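Side-chain contacts in retinol dehydratase (Spodoptera frugiperda, PDB 1FMJ), which binds retinol and adenosine 3',5'-diphosphate and, as a sulfotransferase-family enzyme, dehydrates retinol, probably by way of a sulfated intermediate: residues E128-M132 against E133-G137; D297-I301 against G302-D306. One frame throughout, in Å; residues are numbered along the deposited sequence.

Both contacts are local, joining side chains a few residues apart, and they lie on the same side of the chain's centre, about 10 Å apart between their own centres. Contact 1 is the more superficial: it starts helix 132-142, so its chemistry is that of a helix N-terminus, with a capping carboxylate, first-turn backbone bonds and an apolar cluster round a buried tyrosine. Contact 2 is partly buried in a loop turn between helices 284-288 and 325-338, where an arginine, ordered waters and aliphatic side chains hold an irregular backbone, and one isoleucine reaches retinol. The two are joined by a salt bridge from Arg134 to Glu300 and by packing of Leu130 and Arg134 against Ile301.

Contact 1. Residues E128-M132 against E133-G137; sequences ENLDM and ERYLG
Asp131 caps the start of helix 132-142: its OD1 accepts from Arg134 N at 3.2 Å, the N-H nearly straight (167°) but arriving from above the carboxylate plane. Aspartate suits this N-cap because its short side chain can fold back to a first-turn N-H. Asp131 O accepts from Tyr135 N at 2.8 Å, closing the first helical turn. Arg134 can be followed outward. CB rests near Asp131 O, CG lies 3.5 Å from Asp131 OD1, and CD faces OD2, so the methylenes cross beside the carboxylate. A bend at chi3 (63°) then turns the guanidinium away, where NH1 makes a salt bridge with Glu300 and NH2 a hydrogen bond to Asp297 O. Were Asp131 replaced by alanine, Arg134 N would probably lose its side-chain cap and the arginine methylenes their carboxylate neighbour. On the apolar side, Leu130 CD1 sits 4.1 Å from the Tyr135 ring centroid, over one face, a CH-pi contact. Met132, bent at chi2 and chi3, brings SD obliquely to the ring in a Met-aromatic contact and CE to Leu136 CD2 at 3.6 Å. The loop after strand 104-105 thus enters helix 132-142 with Leu130 against Asn121 and Leu124, Tyr135 against Tyr120, and Arg134 over Ile301.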
loop_
_atom_site.group_PDB
_atom_site.type_symbol
_atom_site.label_atom_id
_atom_site.label_comp_id
_atom_site.label_asym_id
_atom_site.label_seq_id
_atom_site.Cartn_x
_atom_site.Cartn_y
_atom_site.Cartn_z
ATOM N N GLU A 128 -9.288 22.184 -15.367
ATOM C CA GLU A 128 -9.105 23.615 -15.173
ATOM C C GLU A 128 -9.145 24.049 -13.708
ATOM O O GLU A 128 -8.590 25.088 -13.353
ATOM C CB GLU A 128 -10.158 24.384 -15.978
ATOM N N ASN A 129 -9.793 23.259 -12.858
ATOM C CA ASN A 129 -9.888 23.606 -11.441
ATOM C C ASN A 129 -8.703 23.081 -10.631
ATOM O O ASN A 129 -8.832 22.800 -9.435
ATOM C CB ASN A 129 -11.204 23.077 -10.855
ATOM N N LEU A 130 -7.550 22.952 -11.281
ATOM C CA LEU A 130 -6.352 22.469 -10.607
ATOM C C LEU A 130 -5.534 23.607 -10.004
ATOM O O LEU A 130 -5.494 24.715 -10.545
ATOM C CB LEU A 130 -5.459 21.695 -11.584
ATOM C CG LEU A 130 -5.874 20.288 -12.005
ATOM C CD1 LEU A 130 -4.992 19.822 -13.149
ATOM C CD2 LEU A 130 -5.755 19.348 -10.816
ATOM N N ASP A 131 -4.892 23.324 -8.876
ATOM C CA ASP A 131 -4.028 24.297 -8.234
ATOM C C ASP A 131 -2.674 23.931 -8.834
ATOM O O ASP A 131 -1.863 23.240 -8.202
ATOM C CB ASP A 131 -4.009 24.087 -6.720
ATOM C CG ASP A 131 -3.092 25.063 -6.010
ATOM O OD1 ASP A 131 -1.976 25.310 -6.510
ATOM O OD2 ASP A 131 -3.483 25.576 -4.946
ATOM N N MET A 132 -2.450 24.380 -10.068
ATOM C CA MET A 132 -1.225 24.065 -10.800
ATOM C C MET A 132 0.073 24.088 -10.007
ATOM O O MET A 132 0.905 23.202 -10.172
ATOM C CB MET A 132 -1.080 24.962 -12.031
ATOM C CG MET A 132 -2.002 24.594 -13.182
ATOM S SD MET A 132 -2.081 22.812 -13.565
ATOM C CE MET A 132 -0.529 22.545 -14.409
ATOM N N GLU A 133 0.251 25.089 -9.153
ATOM C CA GLU A 133 1.466 25.178 -8.358
ATOM C C GLU A 133 1.668 23.907 -7.524
ATOM O O GLU A 133 2.749 23.315 -7.520
ATOM C CB GLU A 133 1.411 26.398 -7.434
ATOM C CG GLU A 133 2.677 26.600 -6.621
ATOM C CD GLU A 133 2.555 27.710 -5.583
ATOM O OE1 GLU A 133 3.572 28.009 -4.916
ATOM O OE2 GLU A 133 1.446 28.276 -5.425
ATOM N N ARG A 134 0.625 23.480 -6.823
ATOM C CA ARG A 134 0.733 22.284 -5.999
ATOM C C ARG A 134 0.724 21.026 -6.860
ATOM O O ARG A 134 1.479 20.082 -6.612
ATOM C CB ARG A 134 -0.414 22.225 -4.994
ATOM C CG ARG A 134 -0.464 23.398 -4.039
ATOM C CD ARG A 134 -1.548 23.169 -3.006
ATOM N NE ARG A 134 -1.258 21.995 -2.187
ATOM C CZ ARG A 134 -2.140 21.400 -1.390
ATOM N NH1 ARG A 134 -3.382 21.864 -1.301
ATOM N NH2 ARG A 134 -1.780 20.338 -0.675
ATOM N N TYR A 135 -0.128 21.020 -7.875
ATOM C CA TYR A 135 -0.233 19.881 -8.776
ATOM C C TYR A 135 1.125 19.558 -9.390
ATOM O O TYR A 135 1.546 18.403 -9.418
ATOM C CB TYR A 135 -1.241 20.190 -9.882
ATOM C CG TYR A 135 -1.388 19.094 -10.906
ATOM C CD1 TYR A 135 -1.976 17.876 -10.573
ATOM C CD2 TYR A 135 -0.942 19.274 -12.213
ATOM C CE1 TYR A 135 -2.118 16.868 -11.513
ATOM C CE2 TYR A 135 -1.080 18.272 -13.161
ATOM C CZ TYR A 135 -1.669 17.072 -12.806
ATOM O OH TYR A 135 -1.821 16.085 -13.749
ATOM N N LEU A 136 1.803 20.590 -9.880
ATOM C CA LEU A 136 3.113 20.432 -10.497
ATOM C C LEU A 136 4.167 20.032 -9.469
ATOM O O LEU A 136 5.086 19.281 -9.782
ATOM C CB LEU A 136 3.525 21.735 -11.194
ATOM C CG LEU A 136 2.616 22.170 -12.341
ATOM C CD1 LEU A 136 3.050 23.535 -12.849
ATOM C CD2 LEU A 136 2.668 21.131 -13.457
ATOM N N GLY A 137 4.043 20.555 -8.249
ATOM C CA GLY A 137 4.986 20.201 -7.202
ATOM C C GLY A 137 4.809 18.724 -6.889
ATOM O O GLY A 137 5.755 18.029 -6.539
#

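Contact 2. Residues D297-I301 against G302-D306; sequences DYREI and GILAD
The Arg299 guanidinium carries Leu304 on one face, with CB 3.7 Å above the plane and offset toward the rim, and CD1 over the same group. At its edge NH1 donates to Ala305 O at 3.1 Å; this acceptor lies within 2° of the guanidinium plane, although NH1 stands well above the carbonyl plane of Ala305. A water in the guanidinium plane accepts from NH1 as well and lies within bonding distance of Leu304 O and Asp306 OD1. The Tyr298 ring has Asp297 OD2 over the centre of one face and Ile301 CD1 at its edge.

Arg299 folds its tip back across Leu304 because its CG stands opposite the backbone N (chi1 -165°) and the chain bends at chi3. Its long chain suits the place because NE also pairs with Glu296 and NH2 with Glu308 O. Gly302 closes the turn at phi 109°, where a CB would run into Ile301 O; its N-H makes weak bonds to Tyr298 O and, at 3.0 Å, to Arg299 O. A second water accepts from Leu304 N and lies within bonding distance of Arg299 O. Ile303 CD1 meets Tyr298 CB at 4.2 Å, and the branched side chain also touches retinol.

Between helices 284-288 and 325-338, this loop lays Tyr298, Ile301 and Ile303 on Leu138 of helix 132-142, while Leu304 packs on Leu201 and Ala305 is backbone-bonded to Leu200 at the end of helix 187-200.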
loop_
_atom_site.group_PDB
_atom_site.type_symbol
_atom_site.label_atom_id
_atom_site.label_comp_id
_atom_site.label_asym_id
_atom_site.label_seq_id
_atom_site.Cartn_x
_atom_site.Cartn_y
_atom_site.Cartn_z
ATOM N N ASP A 297 -5.675 16.939 2.256
ATOM C CA ASP A 297 -4.899 18.113 1.879
ATOM C C ASP A 297 -4.734 18.158 0.363
ATOM O O ASP A 297 -4.417 19.203 -0.209
ATOM C CB ASP A 297 -3.524 18.076 2.559
ATOM C CG ASP A 297 -2.934 16.671 2.615
ATOM O OD1 ASP A 297 -3.617 15.767 3.138
ATOM O OD2 ASP A 297 -1.788 16.466 2.151
ATOM N N TYR A 298 -4.962 17.019 -0.286
ATOM C CA TYR A 298 -4.839 16.943 -1.736
ATOM C C TYR A 298 -6.131 17.307 -2.472
ATOM O O TYR A 298 -6.107 17.584 -3.669
ATOM C CB TYR A 298 -4.397 15.541 -2.167
ATOM C CG TYR A 298 -2.957 15.213 -1.857
ATOM C CD1 TYR A 298 -1.928 16.058 -2.265
ATOM C CD2 TYR A 298 -2.615 14.039 -1.187
ATOM C CE1 TYR A 298 -0.594 15.745 -2.015
ATOM C CE2 TYR A 298 -1.280 13.715 -0.932
ATOM C CZ TYR A 298 -0.279 14.572 -1.351
ATOM O OH TYR A 298 1.038 14.265 -1.106
ATOM N N ARG A 299 -7.258 17.319 -1.771
ATOM C CA ARG A 299 -8.502 17.640 -2.454
ATOM C C ARG A 299 -8.519 19.069 -2.994
ATOM O O ARG A 299 -9.066 19.318 -4.065
ATOM C CB ARG A 299 -9.710 17.408 -1.542
ATOM C CG ARG A 299 -11.031 17.383 -2.307
ATOM C CD ARG A 299 -12.168 16.888 -1.437
ATOM N NE ARG A 299 -11.932 15.530 -0.954
ATOM C CZ ARG A 299 -12.237 14.425 -1.624
ATOM N NH1 ARG A 299 -12.798 14.494 -2.823
ATOM N NH2 ARG A 299 -11.990 13.243 -1.080
ATOM N N GLU A 300 -7.917 20.000 -2.258
ATOM C CA GLU A 300 -7.867 21.394 -2.695
ATOM C C GLU A 300 -7.123 21.493 -4.023
ATOM O O GLU A 300 -7.344 22.420 -4.799
ATOM C CB GLU A 300 -7.177 22.261 -1.635
ATOM C CG GLU A 300 -7.085 23.746 -1.984
ATOM C CD GLU A 300 -5.965 24.062 -2.969
ATOM O OE1 GLU A 300 -4.803 23.720 -2.672
ATOM O OE2 GLU A 300 -6.242 24.663 -4.035
ATOM N N ILE A 301 -6.245 20.528 -4.282
ATOM C CA ILE A 301 -5.477 20.506 -5.526
ATOM C C ILE A 301 -6.376 20.128 -6.704
ATOM O O ILE A 301 -6.222 20.661 -7.802
ATOM C CB ILE A 301 -4.296 19.503 -5.438
ATOM C CG1 ILE A 301 -3.335 19.929 -4.322
ATOM C CG2 ILE A 301 -3.561 19.436 -6.770
ATOM C CD1 ILE A 301 -2.164 18.991 -4.114
ATOM N N GLY A 302 -7.309 19.208 -6.471
ATOM C CA GLY A 302 -8.222 18.791 -7.520
ATOM C C GLY A 302 -8.006 17.385 -8.055
ATOM O O GLY A 302 -8.633 16.991 -9.045
ATOM N N ILE A 303 -7.141 16.614 -7.401
ATOM C CA ILE A 303 -6.851 15.260 -7.862
ATOM C C ILE A 303 -7.578 14.125 -7.147
ATOM O O ILE A 303 -7.255 12.957 -7.358
ATOM C CB ILE A 303 -5.347 14.957 -7.790
ATOM C CG1 ILE A 303 -4.857 15.121 -6.354
ATOM C CG2 ILE A 303 -4.596 15.852 -8.745
ATOM C CD1 ILE A 303 -3.484 14.511 -6.109
ATOM N N LEU A 304 -8.532 14.458 -6.286
ATOM C CA LEU A 304 -9.301 13.432 -5.596
ATOM C C LEU A 304 -10.722 13.479 -6.135
ATOM O O LEU A 304 -11.282 14.555 -6.303
ATOM C CB LEU A 304 -9.331 13.683 -4.089
ATOM C CG LEU A 304 -8.024 13.689 -3.302
ATOM C CD1 LEU A 304 -8.367 13.765 -1.824
ATOM C CD2 LEU A 304 -7.200 12.446 -3.604
ATOM N N ALA A 305 -11.305 12.316 -6.400
ATOM C CA ALA A 305 -12.665 12.247 -6.920
ATOM C C ALA A 305 -13.705 12.522 -5.843
ATOM O O ALA A 305 -13.534 12.112 -4.686
ATOM C CB ALA A 305 -12.909 10.875 -7.530
ATOM N N ASP A 306 -14.782 13.216 -6.214
ATOM C CA ASP A 306 -15.855 13.506 -5.264
ATOM C C ASP A 306 -16.455 12.178 -4.816
ATOM O O ASP A 306 -16.560 11.247 -5.607
ATOM C CB ASP A 306 -16.988 14.319 -5.907
ATOM C CG ASP A 306 -16.527 15.647 -6.483
ATOM O OD1 ASP A 306 -15.608 16.275 -5.914
ATOM O OD2 ASP A 306 -17.110 16.073 -7.505
HETATM O O HOH W 1 -9.951 16.971 -5.444
HETATM O O HOH W 2 -13.069 16.113 -5.002
#